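Local structure of malonyl CoA reductase (malonate semialdehyde-forming) (Sulfolobus tokodaii, 2EP5) at the interface of chains A and B. The protein probably reduces malonyl-CoA to malonate semialdehyde with NADPH, as a member of the aspartate-semialdehyde dehydrogenase family. Residues are numbered along the deposited sequence; one frame, centred on the assembly and turned at random. Chains: chain A/B, 350aa long hypothetical aspartate-semialdehyde dehydrogenase.

Contact 1: the interface of chains A and B. Residues chain A 292, 294-297; chain B 192, 196-199.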
# COMPACT_ATOMS: atom_id res chain seq x y z
N ASP A 292 3.31 -12.30 18.42
CA ASP A 292 3.11 -11.58 17.16
C ASP A 292 4.37 -10.88 16.66
O ASP A 292 4.30 -9.85 15.98
CB ASP A 292 1.98 -10.57 17.30
CG ASP A 292 2.32 -9.43 18.22
OD1 ASP A 292 3.26 -9.59 19.04
OD2 ASP A 292 1.65 -8.37 18.14
N PRO A 294 8.63 -11.67 15.13
CA PRO A 294 9.00 -10.31 14.70
C PRO A 294 8.11 -9.72 13.61
O PRO A 294 7.39 -10.43 12.91
CB PRO A 294 10.42 -10.50 14.20
CG PRO A 294 10.31 -11.84 13.50
CD PRO A 294 9.51 -12.67 14.49
N GLN A 295 8.19 -8.40 13.47
CA GLN A 295 7.44 -7.66 12.47
C GLN A 295 8.38 -6.63 11.85
O GLN A 295 9.09 -5.93 12.55
CB GLN A 295 6.25 -6.92 13.09
CG GLN A 295 5.06 -7.76 13.47
CD GLN A 295 3.93 -6.91 14.00
OE1 GLN A 295 3.54 -5.93 13.38
NE2 GLN A 295 3.40 -7.27 15.17
N PRO A 296 8.40 -6.55 10.51
CA PRO A 296 9.25 -5.60 9.80
C PRO A 296 9.27 -4.18 10.39
O PRO A 296 10.34 -3.67 10.73
CB PRO A 296 8.67 -5.63 8.40
CG PRO A 296 8.34 -7.07 8.24
CD PRO A 296 7.67 -7.41 9.56
N ILE A 297 8.10 -3.55 10.52
CA ILE A 297 8.04 -2.18 11.02
C ILE A 297 8.51 -1.96 12.46
O ILE A 297 8.77 -0.83 12.86
CB ILE A 297 6.63 -1.56 10.86
CG1 ILE A 297 5.61 -2.29 11.74
CG2 ILE A 297 6.20 -1.61 9.41
CD1 ILE A 297 4.22 -1.67 11.70
N ALA B 192 -1.18 -0.55 11.23
CA ALA B 192 -0.68 -1.82 11.72
C ALA B 192 -0.18 -2.77 10.65
O ALA B 192 0.72 -3.57 10.92
CB ALA B 192 -1.76 -2.49 12.55
N ASN B 196 3.89 -3.98 6.04
CA ASN B 196 4.28 -4.82 7.17
C ASN B 196 3.81 -6.28 7.09
O ASN B 196 3.09 -6.67 6.18
CB ASN B 196 3.77 -4.16 8.46
CG ASN B 196 4.34 -4.79 9.71
OD1 ASN B 196 5.53 -5.10 9.78
ND2 ASN B 196 3.50 -4.97 10.73
N ILE B 197 4.25 -7.09 8.06
CA ILE B 197 3.88 -8.50 8.13
C ILE B 197 3.69 -8.86 9.60
O ILE B 197 4.50 -8.47 10.43
CB ILE B 197 5.02 -9.40 7.56
CG1 ILE B 197 5.22 -9.15 6.06
CG2 ILE B 197 4.70 -10.86 7.78
CD1 ILE B 197 4.01 -9.49 5.21
N ILE B 198 2.61 -9.57 9.92
CA ILE B 198 2.37 -10.00 11.30
C ILE B 198 2.29 -11.52 11.27
O ILE B 198 1.26 -12.09 10.91
CB ILE B 198 1.08 -9.41 11.90
CG1 ILE B 198 1.15 -7.87 11.86
CG2 ILE B 198 0.91 -9.92 13.35
CD1 ILE B 198 -0.11 -7.17 12.37
N PRO B 199 3.38 -12.19 11.65
CA PRO B 199 3.55 -13.64 11.68
C PRO B 199 2.67 -14.38 12.68
O PRO B 199 3.10 -15.36 13.27
CB PRO B 199 5.02 -13.79 12.01
CG PRO B 199 5.21 -12.72 13.02
CD PRO B 199 4.48 -11.53 12.39
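A:Gln295 and B:Asn196 join across a two-fold symmetric homodimer interface of the dimerisation domain, where two loops interlock through side-chain amides and tie one subunit to the other. The side chains cross at about a right angle. B:Asn196 ND2 donates to A:Gln295 OE1 at 2.8 Å, with the acceptor lying in the asparagine amide plane. The same nitrogen also donates to the B:Ala192 carbonyl O (3.1 Å), which fixes the rotation of the amide before it meets its partner. Its other end, OD1, accepts the backbone N-H of A:Ile297 at 3.1 Å; the bond is nearly straight (177° at H), although the donor stands above the carbonyl plane. CG of B:Asn196 is anti to its backbone N (chi1 -169°), directing the amide toward the start of the partner's helix. A:Gln295 is held in turn by NE2 donating to A:Asp292 O at 2.9 Å. Its amide carbon CD runs alongside CG1 of B:Ile198 (3.6 Å), while CG1 of A:Ile297 packs on the asparagine CG at 3.5 Å. In the fold, the chain A loop carries a cis peptide bond before A:Pro294 and leads into helix 296-299; B:Ala192 is in helix 190-193, B:Asn196 to B:Pro199 in the loop after, and the predicted catalytic A:His244 lies about 10 Å from the contact centre.

Contact 2: the interface of chains A and B. Residues chain A 198-200, 205; chain B 291-293, 312.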
# COMPACT_ATOMS: atom_id res chain seq x y z
N ILE A 198 3.83 -12.23 -4.95
CA ILE A 198 4.43 -12.95 -6.07
C ILE A 198 5.27 -14.06 -5.46
O ILE A 198 6.38 -13.80 -4.96
CB ILE A 198 5.32 -12.03 -6.91
CG1 ILE A 198 4.54 -10.77 -7.30
CG2 ILE A 198 5.81 -12.76 -8.16
CD1 ILE A 198 5.35 -9.70 -8.01
N PRO A 199 4.77 -15.31 -5.49
CA PRO A 199 5.44 -16.48 -4.93
C PRO A 199 6.69 -16.95 -5.66
O PRO A 199 7.08 -18.11 -5.56
CB PRO A 199 4.34 -17.54 -4.93
CG PRO A 199 3.64 -17.23 -6.21
CD PRO A 199 3.53 -15.71 -6.19
N TYR A 200 7.34 -16.03 -6.37
CA TYR A 200 8.53 -16.40 -7.11
C TYR A 200 9.56 -15.28 -7.24
O TYR A 200 9.24 -14.15 -7.57
CB TYR A 200 8.13 -16.89 -8.51
CG TYR A 200 9.30 -17.28 -9.39
CD1 TYR A 200 10.12 -18.36 -9.06
CD2 TYR A 200 9.59 -16.57 -10.56
CE1 TYR A 200 11.20 -18.74 -9.87
CE2 TYR A 200 10.67 -16.93 -11.38
CZ TYR A 200 11.47 -18.02 -11.02
OH TYR A 200 12.54 -18.38 -11.80
N GLU A 205 15.74 -19.27 -4.52
CA GLU A 205 15.64 -20.52 -3.78
C GLU A 205 16.87 -21.42 -3.86
O GLU A 205 17.29 -21.99 -2.87
CB GLU A 205 14.36 -21.27 -4.22
CG GLU A 205 13.13 -20.43 -3.92
CD GLU A 205 11.89 -20.83 -4.70
OE1 GLU A 205 11.99 -21.13 -5.91
OE2 GLU A 205 10.80 -20.82 -4.10
N GLU B 291 5.87 -19.86 -13.51
CA GLU B 291 6.53 -19.82 -12.21
C GLU B 291 6.10 -18.73 -11.24
O GLU B 291 6.29 -18.88 -10.04
CB GLU B 291 8.04 -19.76 -12.41
CG GLU B 291 8.84 -20.46 -11.31
CD GLU B 291 8.61 -21.97 -11.28
OE1 GLU B 291 8.71 -22.60 -12.36
OE2 GLU B 291 8.36 -22.53 -10.19
N ASP B 292 5.53 -17.63 -11.75
CA ASP B 292 5.11 -16.54 -10.87
C ASP B 292 3.62 -16.57 -10.54
O ASP B 292 3.02 -15.54 -10.26
CB ASP B 292 5.48 -15.19 -11.50
CG ASP B 292 4.74 -14.92 -12.79
OD1 ASP B 292 4.08 -15.85 -13.30
OD2 ASP B 292 4.82 -13.78 -13.31
N ARG B 293 3.04 -17.77 -10.56
CA ARG B 293 1.62 -17.92 -10.26
C ARG B 293 1.43 -18.95 -9.17
O ARG B 293 2.23 -19.87 -9.04
CB ARG B 293 0.87 -18.32 -11.53
CG ARG B 293 0.95 -17.27 -12.64
CD ARG B 293 0.02 -16.10 -12.37
NE ARG B 293 -1.37 -16.42 -12.70
CZ ARG B 293 -1.84 -16.48 -13.94
NH1 ARG B 293 -1.04 -16.23 -14.96
NH2 ARG B 293 -3.11 -16.81 -14.15
N ARG B 312 3.52 -23.73 -9.15
CA ARG B 312 4.83 -24.04 -8.59
C ARG B 312 4.88 -25.45 -8.01
O ARG B 312 5.54 -25.70 -7.01
CB ARG B 312 5.17 -23.02 -7.50
CG ARG B 312 5.03 -21.57 -7.97
CD ARG B 312 6.38 -20.96 -8.23
NE ARG B 312 7.07 -20.70 -6.97
CZ ARG B 312 8.38 -20.85 -6.79
NH1 ARG B 312 9.16 -21.26 -7.79
NH2 ARG B 312 8.90 -20.59 -5.60
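The backbone of B:Arg312 takes a left-handed conformation (phi 60°, psi 34°), while that of A:Tyr200, which its side chain meets across the interface, is extended. CG of A:Tyr200 lies anti to the backbone N (chi1 179°), and this places the ring against B:Glu291. CG of the glutamate sits over one face of that ring, toward the rim and 3.4 Å from the centroid, in a CH-pi contact. The carboxylate beyond it turns to B:Arg312, whose NH1 donates to B:Glu291 OE2 at 2.8 Å. At the other end of the guanidinium, NH2 meets A:Glu205 OE2 tip to tip in a salt bridge whose modelled length, 2.4 Å, is doubtful, the two planes nearly coplanar. Carboxylates of both chains thus lie at the guanidinium edge, and its charge probably offsets some of the repulsion between them. CZ of B:Arg312 also packs at 3.8 Å on CD1 of A:Tyr200, with the tyrosine ring steeply inclined to the guanidinium. A leucine in place of B:Arg312 would probably leave A:Glu205 without its cationic mate and B:Glu291 free to turn away from the tyrosine ring. Chain A contributes the loop preceding helix 204-215 and the start of that helix; chain B contributes the loop around residue 292 and strand 308-316.

Contact 3: the interface of chains A and B. Residues chain A 177, 195-197, 236, 238; chain B 177, 197, 238, 240, 245.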
# COMPACT_ATOMS: atom_id res chain seq x y z
N LEU A 177 9.78 -14.48 3.01
CA LEU A 177 8.95 -13.37 2.54
C LEU A 177 9.92 -12.20 2.41
O LEU A 177 10.40 -11.65 3.41
CB LEU A 177 7.84 -13.07 3.54
CG LEU A 177 6.74 -14.14 3.66
CD1 LEU A 177 7.24 -15.28 4.52
CD2 LEU A 177 5.49 -13.55 4.31
N GLY A 195 -0.57 -4.51 -2.62
CA GLY A 195 -1.76 -5.27 -2.29
C GLY A 195 -1.69 -6.64 -2.94
O GLY A 195 -2.71 -7.27 -3.18
N ASN A 196 -0.47 -7.11 -3.20
CA ASN A 196 -0.31 -8.40 -3.86
C ASN A 196 0.85 -9.24 -3.33
O ASN A 196 1.56 -8.86 -2.41
CB ASN A 196 -0.15 -8.15 -5.36
CG ASN A 196 -0.15 -9.43 -6.17
OD1 ASN A 196 -1.00 -10.30 -5.98
ND2 ASN A 196 0.80 -9.55 -7.10
N ILE A 197 1.01 -10.42 -3.92
CA ILE A 197 2.08 -11.33 -3.54
C ILE A 197 2.52 -12.12 -4.76
O ILE A 197 1.70 -12.57 -5.55
CB ILE A 197 1.61 -12.25 -2.39
CG1 ILE A 197 1.76 -11.48 -1.08
CG2 ILE A 197 2.39 -13.56 -2.38
CD1 ILE A 197 1.27 -12.18 0.14
N ILE A 236 9.06 -15.78 -1.53
CA ILE A 236 7.94 -14.95 -1.94
C ILE A 236 8.21 -13.46 -1.78
O ILE A 236 8.83 -13.04 -0.80
CB ILE A 236 6.69 -15.34 -1.13
CG1 ILE A 236 6.35 -16.81 -1.41
CG2 ILE A 236 5.53 -14.43 -1.46
CD1 ILE A 236 5.28 -17.37 -0.52
N VAL A 238 6.78 -9.79 -1.09
CA VAL A 238 5.66 -9.13 -0.43
C VAL A 238 5.84 -7.60 -0.55
O VAL A 238 6.95 -7.12 -0.74
CB VAL A 238 5.58 -9.53 1.05
CG1 VAL A 238 5.20 -10.99 1.16
CG2 VAL A 238 6.92 -9.29 1.74
N LEU B 177 -0.41 -17.12 3.94
CA LEU B 177 -0.36 -15.66 3.84
C LEU B 177 -1.83 -15.23 3.70
O LEU B 177 -2.42 -15.36 2.63
CB LEU B 177 0.43 -15.24 2.60
CG LEU B 177 1.94 -14.97 2.68
CD1 LEU B 177 2.67 -15.97 3.56
CD2 LEU B 177 2.49 -14.99 1.26
N ILE B 197 4.25 -7.09 8.06
CA ILE B 197 3.88 -8.50 8.13
C ILE B 197 3.69 -8.86 9.60
O ILE B 197 4.50 -8.47 10.43
CB ILE B 197 5.02 -9.40 7.56
CG1 ILE B 197 5.22 -9.15 6.06
CG2 ILE B 197 4.70 -10.86 7.78
CD1 ILE B 197 4.01 -9.49 5.21
N VAL B 238 -0.71 -10.59 5.79
CA VAL B 238 -0.02 -9.77 4.82
C VAL B 238 -0.94 -8.64 4.34
O VAL B 238 -2.16 -8.75 4.42
CB VAL B 238 0.44 -10.60 3.61
CG1 VAL B 238 1.48 -11.60 4.05
CG2 VAL B 238 -0.74 -11.31 2.98
N THR B 240 -2.71 -7.57 2.07
CA THR B 240 -3.48 -7.97 0.90
C THR B 240 -4.96 -7.77 1.22
O THR B 240 -5.40 -8.01 2.35
CB THR B 240 -3.21 -9.46 0.57
OG1 THR B 240 -2.00 -9.57 -0.19
CG2 THR B 240 -4.35 -10.06 -0.21
N MET B 245 -3.20 -17.14 0.63
CA MET B 245 -2.24 -17.97 -0.07
C MET B 245 -1.64 -19.03 0.86
O MET B 245 -1.47 -18.81 2.06
CB MET B 245 -1.10 -17.13 -0.65
CG MET B 245 -0.01 -17.96 -1.30
SD MET B 245 1.10 -17.01 -2.34
CE MET B 245 -0.09 -16.25 -3.49
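Strand 171-178 of the dimerisation domain brings B:Leu177 against A:Ile197, in an apolar patch close to the two-fold axis where no nitrogen or oxygen of one chain comes within bonding reach of the other. A:Ile197 provides the wedge. Its CG1 is anti to the carbonyl carbon (chi1 -82°) and the chain continues extended, which carries the CD1 methyl into the partner. There CD1 presses on CD2 of B:Leu177 at 3.3 Å, a tight contact, and meets CG2 of B:Val238 at 3.6 Å, the valine side chain crossing it at about a right angle. The other branch, CG2, turns to the thioether of B:Met245 and packs 3.7 Å from SD. B:Leu177 uses both of its methyls: besides CD2, its CD1 lies 3.8 Å from CD2 of A:Leu177, the symmetry-equivalent leucines sliding past each other in opposite directions. From the neighbouring strand 230-237, A:Ile236 reaches tip to tip toward B:Leu177, with its CD1 4.1 Å from the leucine CD2. An alanine in place of B:Leu177 would probably open a gap beside A:Ile197 and deprive A:Leu177 of its hydrophobic mate. At the margin, where the loop of A:Gly195 passes B:Thr240, the threonine hydroxyl OG1 stays 3.8 Å from the A:Gly195 carbonyl O.

Contact 4: the interface of chains A and B. Residues chain A 249, 251, 316-319; chain B 171, 173, 230-232.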
# COMPACT_ATOMS: atom_id res chain seq x y z
N ASN A 249 11.28 -24.39 9.21
CA ASN A 249 10.74 -25.61 9.80
C ASN A 249 11.77 -26.72 9.72
O ASN A 249 12.04 -27.26 8.64
CB ASN A 249 9.46 -26.07 9.10
CG ASN A 249 8.28 -25.16 9.39
OD1 ASN A 249 8.10 -24.12 8.76
ND2 ASN A 249 7.46 -25.56 10.36
N VAL A 251 12.23 -30.16 10.13
CA VAL A 251 11.49 -31.42 10.26
C VAL A 251 12.42 -32.55 10.69
O VAL A 251 13.21 -33.05 9.90
CB VAL A 251 10.82 -31.82 8.92
CG1 VAL A 251 9.88 -33.01 9.13
CG2 VAL A 251 10.07 -30.62 8.34
N GLU A 316 6.71 -28.89 17.76
CA GLU A 316 5.53 -29.74 17.62
C GLU A 316 6.04 -31.12 17.21
O GLU A 316 7.25 -31.37 17.27
CB GLU A 316 4.59 -29.20 16.55
CG GLU A 316 4.13 -27.77 16.79
CD GLU A 316 2.86 -27.42 16.03
OE1 GLU A 316 2.72 -27.85 14.87
OE2 GLU A 316 2.01 -26.69 16.58
N ASN A 317 5.15 -32.00 16.80
CA ASN A 317 5.56 -33.34 16.42
C ASN A 317 6.48 -33.36 15.21
O ASN A 317 6.13 -32.90 14.13
CB ASN A 317 4.34 -34.23 16.14
CG ASN A 317 4.72 -35.69 15.92
OD1 ASN A 317 5.18 -36.37 16.84
ND2 ASN A 317 4.54 -36.17 14.69
N ASN A 318 7.68 -33.90 15.42
CA ASN A 318 8.67 -34.03 14.35
C ASN A 318 9.07 -32.70 13.69
O ASN A 318 9.46 -32.68 12.52
CB ASN A 318 8.14 -35.02 13.30
CG ASN A 318 9.21 -35.50 12.32
OD1 ASN A 318 10.38 -35.67 12.68
ND2 ASN A 318 8.81 -35.73 11.08
N VAL A 319 8.99 -31.59 14.43
CA VAL A 319 9.37 -30.31 13.84
C VAL A 319 9.61 -29.15 14.81
O VAL A 319 8.85 -28.91 15.75
CB VAL A 319 8.33 -29.85 12.79
CG1 VAL A 319 6.98 -29.61 13.44
CG2 VAL A 319 8.82 -28.58 12.09
N LYS B 171 4.82 -35.67 6.75
CA LYS B 171 4.69 -34.56 7.68
C LYS B 171 4.31 -33.38 6.78
O LYS B 171 5.02 -33.08 5.82
CB LYS B 171 6.01 -34.27 8.38
CG LYS B 171 5.97 -33.01 9.25
CD LYS B 171 4.92 -33.10 10.37
CE LYS B 171 4.80 -31.77 11.13
NZ LYS B 171 3.97 -31.83 12.37
N ILE B 173 3.81 -29.46 6.18
CA ILE B 173 4.26 -28.14 6.63
C ILE B 173 3.55 -27.10 5.79
O ILE B 173 3.70 -27.07 4.57
CB ILE B 173 5.78 -27.96 6.41
CG1 ILE B 173 6.57 -28.96 7.26
CG2 ILE B 173 6.18 -26.52 6.73
CD1 ILE B 173 6.25 -28.90 8.76
N ASP B 230 -0.70 -35.11 9.89
CA ASP B 230 0.20 -34.50 10.85
C ASP B 230 0.77 -33.25 10.21
O ASP B 230 1.72 -33.31 9.43
CB ASP B 230 1.32 -35.48 11.20
CG ASP B 230 2.43 -34.83 12.00
OD1 ASP B 230 2.17 -33.78 12.63
OD2 ASP B 230 3.55 -35.38 12.01
N SER B 231 0.19 -32.10 10.53
CA SER B 231 0.67 -30.86 9.95
C SER B 231 1.00 -29.75 10.92
O SER B 231 0.36 -29.59 11.96
CB SER B 231 -0.34 -30.36 8.90
OG SER B 231 -1.67 -30.41 9.37
N THR B 232 2.04 -29.00 10.59
CA THR B 232 2.48 -27.86 11.38
C THR B 232 2.23 -26.68 10.46
O THR B 232 2.73 -26.63 9.33
CB THR B 232 3.97 -27.93 11.74
OG1 THR B 232 4.19 -28.96 12.70
CG2 THR B 232 4.43 -26.61 12.34
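B:Lys171, with CG anti to its backbone N (chi1 174°), bends at chi2 (61°) and is extended thereafter, a bend that carries its terminal NZ to the turn at A:Asn317 that joins strands 308-316 and 319-326. These are strands of the dimerisation domain of the aspartate-semialdehyde dehydrogenase family, met here by strands 171-178 and 230-237 of the other subunit. Three hydrogen bonds grip the lysine nitrogen. NZ donates to the backbone O of A:Asn317 at 3.0 Å, in the plane of that carbonyl. Within chain B it also bonds to the hydroxyl OG1 of B:Thr232 at 2.9 Å and forms a salt bridge to OD1 of B:Asp230 at 2.7 Å. The threonine passes the network on: OG1 donates to OE1 of A:Glu316 at 2.8 Å, using the carboxylate's anti lone pair. The glutamate OE1 lies 4.9 Å from NZ of B:Lys171, not in contact, and the lysine may partly offset its negative charge. The other oxygen of B:Asp230, OD2, accepts ND2 of A:Asn317 at 3.0 Å; it lies in the amide plane, but the donor approaches from above the carboxylate plane. Apolar groups flank the polar cluster. CG1 of A:Val319 packs across the lysine stem, 3.8 Å from CE, while CG1 of A:Val251 covers CG of the same side chain. Beyond it, A:Asn249 and B:Ile173 meet tip to tip, the amide carbon CG 3.7 Å from the isoleucine CG2.

Contact 3 lies between contacts 1 and 2, its C-alpha centre about 12 Å from either, while those two are 22 Å apart. Contact 1 shares B:Ile197 with contact 3. Contacts 1 and 2 draw on the same two loops, around residues 198 and 292, with the chains exchanged, as the two-fold symmetry requires. Contact 4 stands 23 to 24 Å from the others, yet chain B's strand 171-178 runs from it into contact 3; strands 230-237 and 244-251 serve both from opposite chains; strand 308-316 likewise serves contacts 2 and 4. Contacts 1 to 3 lie nearer the predicted catalytic A:His244, so dimerisation may help position the active-site region.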